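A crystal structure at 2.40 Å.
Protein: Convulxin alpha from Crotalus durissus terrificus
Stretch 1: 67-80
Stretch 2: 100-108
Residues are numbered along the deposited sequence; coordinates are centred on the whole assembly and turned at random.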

# COMPACT_ATOMS: atom_id res chain seq x y z
N HIS A 67 13.15 -33.34 -42.20
CA HIS A 67 13.33 -33.05 -40.78
C HIS A 67 14.84 -32.74 -40.54
O HIS A 67 15.73 -33.40 -41.13
CB HIS A 67 12.90 -34.31 -40.01
CG HIS A 67 11.42 -34.52 -39.97
ND1 HIS A 67 10.83 -35.47 -39.19
CD2 HIS A 67 10.42 -33.87 -40.61
CE1 HIS A 67 9.52 -35.38 -39.31
NE2 HIS A 67 9.25 -34.42 -40.18
N VAL A 68 15.16 -31.76 -39.69
CA VAL A 68 16.60 -31.47 -39.40
C VAL A 68 16.83 -31.37 -37.91
O VAL A 68 16.13 -30.62 -37.19
CB VAL A 68 17.11 -30.19 -40.14
CG1 VAL A 68 18.64 -30.12 -40.12
CG2 VAL A 68 16.75 -30.27 -41.59
N SER A 69 17.78 -32.13 -37.42
CA SER A 69 18.10 -32.06 -35.97
C SER A 69 18.65 -30.64 -35.58
O SER A 69 19.46 -30.08 -36.31
CB SER A 69 19.12 -33.13 -35.60
OG SER A 69 18.53 -34.40 -35.31
N ILE A 70 18.23 -30.08 -34.45
CA ILE A 70 18.98 -28.98 -33.83
C ILE A 70 19.42 -29.40 -32.36
O ILE A 70 19.19 -30.55 -31.90
CB ILE A 70 18.22 -27.78 -33.83
CG1 ILE A 70 17.10 -27.98 -32.83
CG2 ILE A 70 17.70 -27.47 -35.27
CD1 ILE A 70 16.06 -26.98 -32.83
N GLY A 71 20.12 -28.52 -31.67
CA GLY A 71 21.01 -28.91 -30.57
C GLY A 71 20.30 -28.84 -29.21
O GLY A 71 20.95 -28.82 -28.15
N LEU A 72 18.96 -28.84 -29.19
CA LEU A 72 18.29 -28.75 -27.88
C LEU A 72 17.94 -30.09 -27.38
O LEU A 72 17.27 -30.94 -28.09
CB LEU A 72 17.03 -27.92 -27.98
CG LEU A 72 16.96 -26.51 -27.50
CD1 LEU A 72 15.46 -25.99 -27.71
CD2 LEU A 72 17.41 -26.26 -26.00
N ARG A 73 18.26 -30.33 -26.13
CA ARG A 73 17.96 -31.69 -25.66
C ARG A 73 17.56 -31.59 -24.19
O ARG A 73 18.07 -30.70 -23.47
CB ARG A 73 19.15 -32.65 -25.94
CG ARG A 73 19.23 -34.02 -25.08
CD ARG A 73 20.25 -35.14 -25.60
NE ARG A 73 19.84 -36.49 -25.15
CZ ARG A 73 20.07 -37.79 -25.68
NH1 ARG A 73 20.83 -38.11 -26.75
NH2 ARG A 73 19.45 -38.83 -25.06
N VAL A 74 16.65 -32.48 -23.74
CA VAL A 74 16.28 -32.59 -22.31
C VAL A 74 17.46 -33.10 -21.43
O VAL A 74 18.12 -34.06 -21.79
CB VAL A 74 15.10 -33.60 -22.14
CG1 VAL A 74 14.74 -33.84 -20.62
CG2 VAL A 74 13.85 -33.17 -22.96
N GLN A 75 17.72 -32.50 -20.27
CA GLN A 75 18.88 -32.95 -19.48
C GLN A 75 18.41 -34.03 -18.47
O GLN A 75 19.19 -34.79 -17.94
CB GLN A 75 19.57 -31.76 -18.72
CG GLN A 75 20.08 -30.63 -19.65
CD GLN A 75 21.13 -31.23 -20.67
OE1 GLN A 75 22.22 -31.61 -20.26
NE2 GLN A 75 20.74 -31.37 -21.96
N ASN A 76 17.15 -34.02 -18.15
CA ASN A 76 16.64 -34.85 -17.04
C ASN A 76 16.86 -36.29 -17.36
O ASN A 76 16.71 -36.72 -18.52
CB ASN A 76 15.15 -34.68 -16.92
CG ASN A 76 14.74 -33.26 -16.81
OD1 ASN A 76 14.05 -32.84 -15.84
ND2 ASN A 76 15.01 -32.53 -17.83
N LYS A 77 17.13 -37.07 -16.31
CA LYS A 77 17.51 -38.46 -16.44
C LYS A 77 16.27 -39.38 -16.44
O LYS A 77 16.32 -40.37 -17.09
CB LYS A 77 18.47 -38.76 -15.33
CG LYS A 77 19.76 -37.93 -15.48
CD LYS A 77 20.75 -38.19 -14.34
CE LYS A 77 22.14 -37.68 -14.66
NZ LYS A 77 22.95 -37.86 -13.43
N GLU A 78 15.18 -38.97 -15.77
CA GLU A 78 13.89 -39.64 -15.76
C GLU A 78 13.35 -39.69 -17.20
O GLU A 78 13.71 -38.87 -18.01
CB GLU A 78 12.86 -38.84 -14.89
CG GLU A 78 13.39 -38.23 -13.57
CD GLU A 78 13.94 -36.80 -13.78
OE1 GLU A 78 15.16 -36.69 -13.93
OE2 GLU A 78 13.17 -35.76 -13.82
N LYS A 79 12.42 -40.61 -17.45
CA LYS A 79 11.75 -40.87 -18.72
C LYS A 79 10.99 -39.75 -19.28
O LYS A 79 11.02 -39.53 -20.49
CB LYS A 79 10.80 -42.10 -18.62
CG LYS A 79 11.50 -43.50 -18.68
CD LYS A 79 10.59 -44.68 -18.42
CE LYS A 79 11.42 -45.94 -18.55
NZ LYS A 79 10.96 -46.93 -17.61
N GLN A 80 10.32 -39.01 -18.42
CA GLN A 80 9.60 -37.84 -18.87
C GLN A 80 9.72 -36.96 -17.65
O GLN A 80 10.38 -37.40 -16.72
CB GLN A 80 8.15 -38.17 -19.28
CG GLN A 80 7.13 -38.77 -18.23
CD GLN A 80 6.94 -37.88 -17.03
OE1 GLN A 80 6.56 -36.74 -17.18
NE2 GLN A 80 7.34 -38.37 -15.86
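Stretch 2, residues 100-108: YITKCSLLK

A lysine can serve as a clasp for a loop by giving its ammonium group to backbone carbonyls, and Lys103 is a clear case. Its extended side chain (chi1 m, the rest t) carries NZ to Asn76 O at 3.0 Å and Glu78 O at 3.1 Å, hydrogen bonds that tie the 75-80 loop to stretch 2 without any acidic partner. The same residue also anchors the backbone: Val74 N donates to Lys103 O at 2.8 Å.

From there stretch 2 runs as strand 104-108 against two short strands of stretch 1, antiparallel to both, with crossing angles of 151° to 72-74 and 140° to 67-69. At the far end the pairing is regular. Val68 N meets Leu107 O at 2.8 Å and Leu107 N meets Val68 O at 2.7 Å, flanked by the non-hydrogen-bonded pairs His67-Lys108 and Ser69-Leu106.

Between the two strands of stretch 1 the ladder is irregular, and Ser105 bridges the interruption. Its O accepts from Ile70 N at 3.2 Å, while its OG donates to Leu72 O at 3.0 Å, a side chain taking a backbone donor's role. A water joins Ser69 OG (2.7 Å) to Ser105 O (2.9 Å). Apolar packing adds to this polar framework where Ile70 CG2 lies 3.6 Å from Leu107 CD2.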

# COMPACT_ATOMS: atom_id res chain seq x y z
N TYR A 100 7.78 -43.37 -26.98
CA TYR A 100 7.13 -42.07 -26.70
C TYR A 100 8.00 -41.12 -25.92
O TYR A 100 7.54 -40.05 -25.51
CB TYR A 100 5.77 -42.27 -25.98
CG TYR A 100 4.66 -42.72 -26.94
CD1 TYR A 100 4.59 -44.08 -27.39
CD2 TYR A 100 3.72 -41.78 -27.44
CE1 TYR A 100 3.62 -44.49 -28.27
CE2 TYR A 100 2.75 -42.16 -28.31
CZ TYR A 100 2.70 -43.56 -28.71
OH TYR A 100 1.75 -43.95 -29.62
N ILE A 101 9.26 -41.50 -25.68
CA ILE A 101 10.21 -40.58 -25.06
C ILE A 101 10.83 -39.68 -26.08
O ILE A 101 11.59 -40.19 -26.94
CB ILE A 101 11.28 -41.36 -24.26
CG1 ILE A 101 10.62 -42.12 -23.09
CG2 ILE A 101 12.46 -40.45 -23.74
CD1 ILE A 101 11.73 -43.16 -22.47
N THR A 102 10.53 -38.35 -25.99
CA THR A 102 10.89 -37.41 -27.07
C THR A 102 11.70 -36.31 -26.43
O THR A 102 11.13 -35.26 -26.08
CB THR A 102 9.66 -36.80 -27.81
OG1 THR A 102 8.63 -36.30 -26.88
CG2 THR A 102 8.87 -37.91 -28.67
N LYS A 103 12.99 -36.59 -26.26
CA LYS A 103 13.92 -35.73 -25.53
C LYS A 103 14.89 -34.85 -26.42
O LYS A 103 15.64 -34.00 -25.91
CB LYS A 103 14.77 -36.61 -24.62
CG LYS A 103 14.13 -37.04 -23.33
CD LYS A 103 15.15 -37.98 -22.51
CE LYS A 103 14.65 -38.11 -21.01
NZ LYS A 103 15.74 -38.92 -20.30
N CYS A 104 14.86 -35.11 -27.72
CA CYS A 104 15.58 -34.29 -28.69
C CYS A 104 14.70 -33.25 -29.41
O CYS A 104 13.51 -33.00 -29.02
CB CYS A 104 16.32 -35.23 -29.65
SG CYS A 104 17.64 -35.82 -28.66
N SER A 105 15.25 -32.60 -30.43
CA SER A 105 14.46 -31.59 -31.16
C SER A 105 14.87 -31.39 -32.60
O SER A 105 15.93 -31.84 -33.03
CB SER A 105 14.46 -30.27 -30.46
OG SER A 105 15.81 -29.91 -30.44
N LEU A 106 13.96 -30.79 -33.36
CA LEU A 106 14.09 -30.81 -34.78
C LEU A 106 13.35 -29.65 -35.49
O LEU A 106 12.57 -28.92 -34.85
CB LEU A 106 13.67 -32.19 -35.28
CG LEU A 106 12.33 -32.70 -35.84
CD1 LEU A 106 12.23 -34.15 -35.53
CD2 LEU A 106 11.13 -32.00 -35.40
N LEU A 107 13.72 -29.39 -36.76
CA LEU A 107 12.92 -28.47 -37.59
C LEU A 107 12.22 -29.32 -38.70
O LEU A 107 12.78 -30.33 -39.15
CB LEU A 107 13.88 -27.51 -38.29
CG LEU A 107 14.36 -26.12 -37.73
CD1 LEU A 107 13.90 -25.69 -36.37
CD2 LEU A 107 15.88 -25.89 -37.95
N LYS A 108 11.07 -28.89 -39.16
CA LYS A 108 10.27 -29.56 -40.19
C LYS A 108 10.19 -28.77 -41.48
O LYS A 108 9.83 -27.61 -41.44
CB LYS A 108 8.79 -29.58 -39.67
CG LYS A 108 8.42 -30.83 -39.03
CD LYS A 108 7.28 -30.65 -38.13
CE LYS A 108 7.12 -31.96 -37.34
NZ LYS A 108 5.66 -32.36 -37.16
O HOH W 1 16.68 -34.59 -33.33